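Local coordinates for protein N-acetylmuramoyl-L-alanine amidase AmiD (Escherichia coli, PDB 3D2Y) that uses a catalytic zinc ion to hydrolyse the amide link between N-acetylmuramoyl residues and L-amino acids in cell-wall peptidoglycan, at residues H56-P64 / E123-L133. Sequence-based numbering, arbitrary orientation.
Sequences HYLVPAVPP and EPAQIQALIPL
Packing of a helix across one face of a mixed sheet is exemplified in this PGRP-type zinc amidase, where strand 57-59 runs nearly antiparallel to helix segment 124-133 (150° between their axes) and the proline-rich loop after the strand packs on the same helix. At one end, Leu133 sets CD1 over a face of the Tyr57 ring, 4.0 Å from its centroid, a CH-pi contact, while CD2 rests near CG of that ring; Tyr57 OH bonds to Glu78. Farther along, Ala129 CB meets Val59 CG1 and, at 3.8 Å, Pro63 CG. The polar link is Gln126: with CG anti to the backbone N (chi1 -179°) and the chain extended beyond it, NE2 reaches the loop, where its N-H anti to OE1 is shared between Val59 O (3.1 Å) and Pro60 O (3.0 Å) in a bifurcated pair of weak, bent hydrogen bonds; NE2 also bonds to Glu106 O. A leucine here would probably leave the Val59, Pro60 and Glu106 carbonyls without this donor, weakening the polar tie between loop and helix. Beyond Gln126, Ala61 O sits 3.1 Å from Glu123 CB at the N-cap position, and Val62 CG1 lies 4.0 Å from Ala125 CB. Within the sheet, strand 100-105 runs parallel beside strand 57-59 and puts Ile103 and Leu105 against Val59, Leu105 also touching Gln126; Leu58, whose CB points away from helix 124-141, packs on helix 41-48.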
loop_
_atom_site.group_PDB
_atom_site.type_symbol
_atom_site.label_atom_id
_atom_site.label_comp_id
_atom_site.label_asym_id
_atom_site.label_seq_id
_atom_site.Cartn_x
_atom_site.Cartn_y
_atom_site.Cartn_z
ATOM N N HIS A 56 0.861 -12.669 3.176
ATOM C CA HIS A 56 0.416 -13.066 4.523
ATOM C C HIS A 56 -1.056 -13.382 4.589
ATOM O O HIS A 56 -1.444 -14.343 5.241
ATOM C CB HIS A 56 0.750 -12.010 5.547
ATOM C CG HIS A 56 2.205 -11.704 5.629
ATOM N ND1 HIS A 56 2.823 -10.733 4.859
ATOM C CD2 HIS A 56 3.176 -12.248 6.406
ATOM C CE1 HIS A 56 4.110 -10.702 5.155
ATOM N NE2 HIS A 56 4.352 -11.613 6.090
ATOM N N TYR A 57 -1.871 -12.597 3.874
ATOM C CA TYR A 57 -3.306 -12.832 3.841
ATOM C C TYR A 57 -3.865 -12.872 2.409
ATOM O O TYR A 57 -3.352 -12.235 1.474
ATOM C CB TYR A 57 -4.022 -11.770 4.682
ATOM C CG TYR A 57 -3.566 -11.698 6.110
ATOM C CD1 TYR A 57 -4.137 -12.536 7.071
ATOM C CD2 TYR A 57 -2.584 -10.801 6.504
ATOM C CE1 TYR A 57 -3.733 -12.480 8.397
ATOM C CE2 TYR A 57 -2.151 -10.735 7.842
ATOM C CZ TYR A 57 -2.747 -11.595 8.769
ATOM O OH TYR A 57 -2.431 -11.617 10.093
ATOM N N LEU A 58 -4.874 -13.704 2.248
ATOM C CA LEU A 58 -5.654 -13.770 1.020
ATOM C C LEU A 58 -7.157 -13.627 1.354
ATOM O O LEU A 58 -7.732 -14.477 2.079
ATOM C CB LEU A 58 -5.370 -15.087 0.267
ATOM C CG LEU A 58 -6.187 -15.422 -1.005
ATOM C CD1 LEU A 58 -5.981 -14.399 -2.156
ATOM C CD2 LEU A 58 -5.802 -16.817 -1.493
ATOM N N VAL A 59 -7.774 -12.548 0.850
ATOM C CA VAL A 59 -9.184 -12.251 1.117
ATOM C C VAL A 59 -10.027 -12.622 -0.120
ATOM O O VAL A 59 -9.814 -12.042 -1.177
ATOM C CB VAL A 59 -9.428 -10.755 1.469
ATOM C CG1 VAL A 59 -10.889 -10.587 2.003
ATOM C CG2 VAL A 59 -8.384 -10.272 2.562
ATOM N N PRO A 60 -10.977 -13.586 0.010
ATOM C CA PRO A 60 -11.820 -13.859 -1.168
ATOM C C PRO A 60 -12.629 -12.609 -1.587
ATOM O O PRO A 60 -12.815 -11.686 -0.805
ATOM C CB PRO A 60 -12.771 -14.973 -0.673
ATOM C CG PRO A 60 -12.160 -15.552 0.507
ATOM C CD PRO A 60 -11.379 -14.419 1.156
ATOM N N ALA A 61 -13.158 -12.627 -2.791
ATOM C CA ALA A 61 -14.014 -11.543 -3.286
ATOM C C ALA A 61 -15.244 -11.371 -2.411
ATOM O O ALA A 61 -15.673 -10.252 -2.170
ATOM C CB ALA A 61 -14.452 -11.838 -4.708
ATOM N N VAL A 62 -15.851 -12.491 -2.012
ATOM C CA VAL A 62 -16.943 -12.484 -1.056
ATOM C C VAL A 62 -16.568 -13.594 -0.086
ATOM O O VAL A 62 -16.815 -14.774 -0.358
ATOM C CB VAL A 62 -18.326 -12.682 -1.719
ATOM C CG1 VAL A 62 -19.451 -12.626 -0.627
ATOM C CG2 VAL A 62 -18.533 -11.572 -2.813
ATOM N N PRO A 63 -15.948 -13.227 1.047
ATOM C CA PRO A 63 -15.537 -14.223 2.025
ATOM C C PRO A 63 -16.747 -14.973 2.588
ATOM O O PRO A 63 -17.819 -14.361 2.798
ATOM C CB PRO A 63 -14.859 -13.387 3.128
ATOM C CG PRO A 63 -14.482 -12.094 2.458
ATOM C CD PRO A 63 -15.596 -11.861 1.471
ATOM N N PRO A 64 -16.612 -16.308 2.728
ATOM C CA PRO A 64 -17.630 -17.152 3.347
ATOM C C PRO A 64 -17.692 -16.712 4.807
ATOM O O PRO A 64 -16.679 -16.250 5.359
ATOM C CB PRO A 64 -17.023 -18.540 3.243
ATOM C CG PRO A 64 -15.521 -18.298 3.128
ATOM C CD PRO A 64 -15.411 -17.068 2.327
ATOM N N GLU A 123 -15.868 -5.906 -4.495
ATOM C CA GLU A 123 -17.027 -6.340 -3.762
ATOM C C GLU A 123 -17.073 -5.660 -2.405
ATOM O O GLU A 123 -16.101 -5.662 -1.662
ATOM C CB GLU A 123 -17.054 -7.873 -3.614
ATOM C CG GLU A 123 -16.566 -8.669 -4.834
ATOM C CD GLU A 123 -17.381 -8.480 -6.124
ATOM O OE1 GLU A 123 -18.495 -7.880 -6.104
ATOM O OE2 GLU A 123 -16.886 -8.974 -7.175
ATOM N N PRO A 124 -18.188 -4.973 -2.100
ATOM C CA PRO A 124 -18.244 -4.411 -0.745
ATOM C C PRO A 124 -18.037 -5.435 0.419
ATOM O O PRO A 124 -17.505 -5.053 1.466
ATOM C CB PRO A 124 -19.633 -3.750 -0.664
ATOM C CG PRO A 124 -20.303 -3.971 -2.027
ATOM C CD PRO A 124 -19.307 -4.564 -2.973
ATOM N N ALA A 125 -18.422 -6.706 0.242
ATOM C CA ALA A 125 -18.224 -7.731 1.304
ATOM C C ALA A 125 -16.705 -7.870 1.619
ATOM O O ALA A 125 -16.283 -7.994 2.782
ATOM C CB ALA A 125 -18.759 -9.018 0.889
ATOM N N GLN A 126 -15.900 -7.837 0.564
ATOM C CA GLN A 126 -14.436 -7.922 0.688
ATOM C C GLN A 126 -13.864 -6.751 1.464
ATOM O O GLN A 126 -13.056 -6.940 2.380
ATOM C CB GLN A 126 -13.804 -7.998 -0.699
ATOM C CG GLN A 126 -12.264 -8.107 -0.729
ATOM C CD GLN A 126 -11.739 -8.370 -2.120
ATOM O OE1 GLN A 126 -11.778 -7.489 -3.009
ATOM N NE2 GLN A 126 -11.268 -9.598 -2.339
ATOM N N ILE A 127 -14.282 -5.545 1.107
ATOM C CA ILE A 127 -13.802 -4.346 1.822
ATOM C C ILE A 127 -14.230 -4.449 3.299
ATOM O O ILE A 127 -13.447 -4.171 4.236
ATOM C CB ILE A 127 -14.393 -3.069 1.132
ATOM C CG1 ILE A 127 -13.966 -2.992 -0.372
ATOM C CG2 ILE A 127 -14.044 -1.806 1.905
ATOM C CD1 ILE A 127 -12.423 -3.025 -0.619
ATOM N N GLN A 128 -15.458 -4.916 3.521
ATOM C CA GLN A 128 -15.974 -5.021 4.886
ATOM C C GLN A 128 -15.138 -5.991 5.758
ATOM O O GLN A 128 -14.953 -5.776 6.971
ATOM C CB GLN A 128 -17.477 -5.418 4.870
ATOM C CG GLN A 128 -18.489 -4.260 4.553
ATOM C CD GLN A 128 -18.112 -2.897 5.172
ATOM O OE1 GLN A 128 -17.694 -1.972 4.466
ATOM N NE2 GLN A 128 -18.252 -2.779 6.485
ATOM N N ALA A 129 -14.655 -7.065 5.132
ATOM C CA ALA A 129 -13.776 -8.069 5.759
ATOM C C ALA A 129 -12.383 -7.505 5.999
ATOM O O ALA A 129 -11.757 -7.731 7.069
ATOM C CB ALA A 129 -13.716 -9.315 4.863
ATOM N N LEU A 130 -11.893 -6.769 5.000
ATOM C CA LEU A 130 -10.557 -6.111 5.069
ATOM C C LEU A 130 -10.396 -5.133 6.212
ATOM O O LEU A 130 -9.339 -5.106 6.837
ATOM C CB LEU A 130 -10.279 -5.412 3.748
ATOM C CG LEU A 130 -8.964 -4.642 3.588
ATOM C CD1 LEU A 130 -7.732 -5.542 3.910
ATOM C CD2 LEU A 130 -8.907 -3.991 2.209
ATOM N N ILE A 131 -11.414 -4.308 6.463
ATOM C CA ILE A 131 -11.314 -3.211 7.460
ATOM C C ILE A 131 -10.831 -3.677 8.866
ATOM O O ILE A 131 -9.834 -3.178 9.329
ATOM C CB ILE A 131 -12.640 -2.330 7.467
ATOM C CG1 ILE A 131 -12.722 -1.547 6.149
ATOM C CG2 ILE A 131 -12.719 -1.408 8.745
ATOM C CD1 ILE A 131 -14.143 -0.866 5.829
ATOM N N PRO A 132 -11.518 -4.649 9.522
ATOM C CA PRO A 132 -11.051 -5.100 10.856
ATOM C C PRO A 132 -9.672 -5.792 10.871
ATOM O O PRO A 132 -8.952 -5.700 11.863
ATOM C CB PRO A 132 -12.163 -6.034 11.319
ATOM C CG PRO A 132 -12.796 -6.503 10.044
ATOM C CD PRO A 132 -12.763 -5.341 9.130
ATOM N N LEU A 133 -9.294 -6.445 9.778
ATOM C CA LEU A 133 -7.989 -7.074 9.683
ATOM C C LEU A 133 -6.911 -5.995 9.554
ATOM O O LEU A 133 -5.915 -6.000 10.286
ATOM C CB LEU A 133 -7.956 -8.046 8.488
ATOM C CG LEU A 133 -6.556 -8.580 8.116
ATOM C CD1 LEU A 133 -5.936 -9.428 9.267
ATOM C CD2 LEU A 133 -6.596 -9.307 6.766
#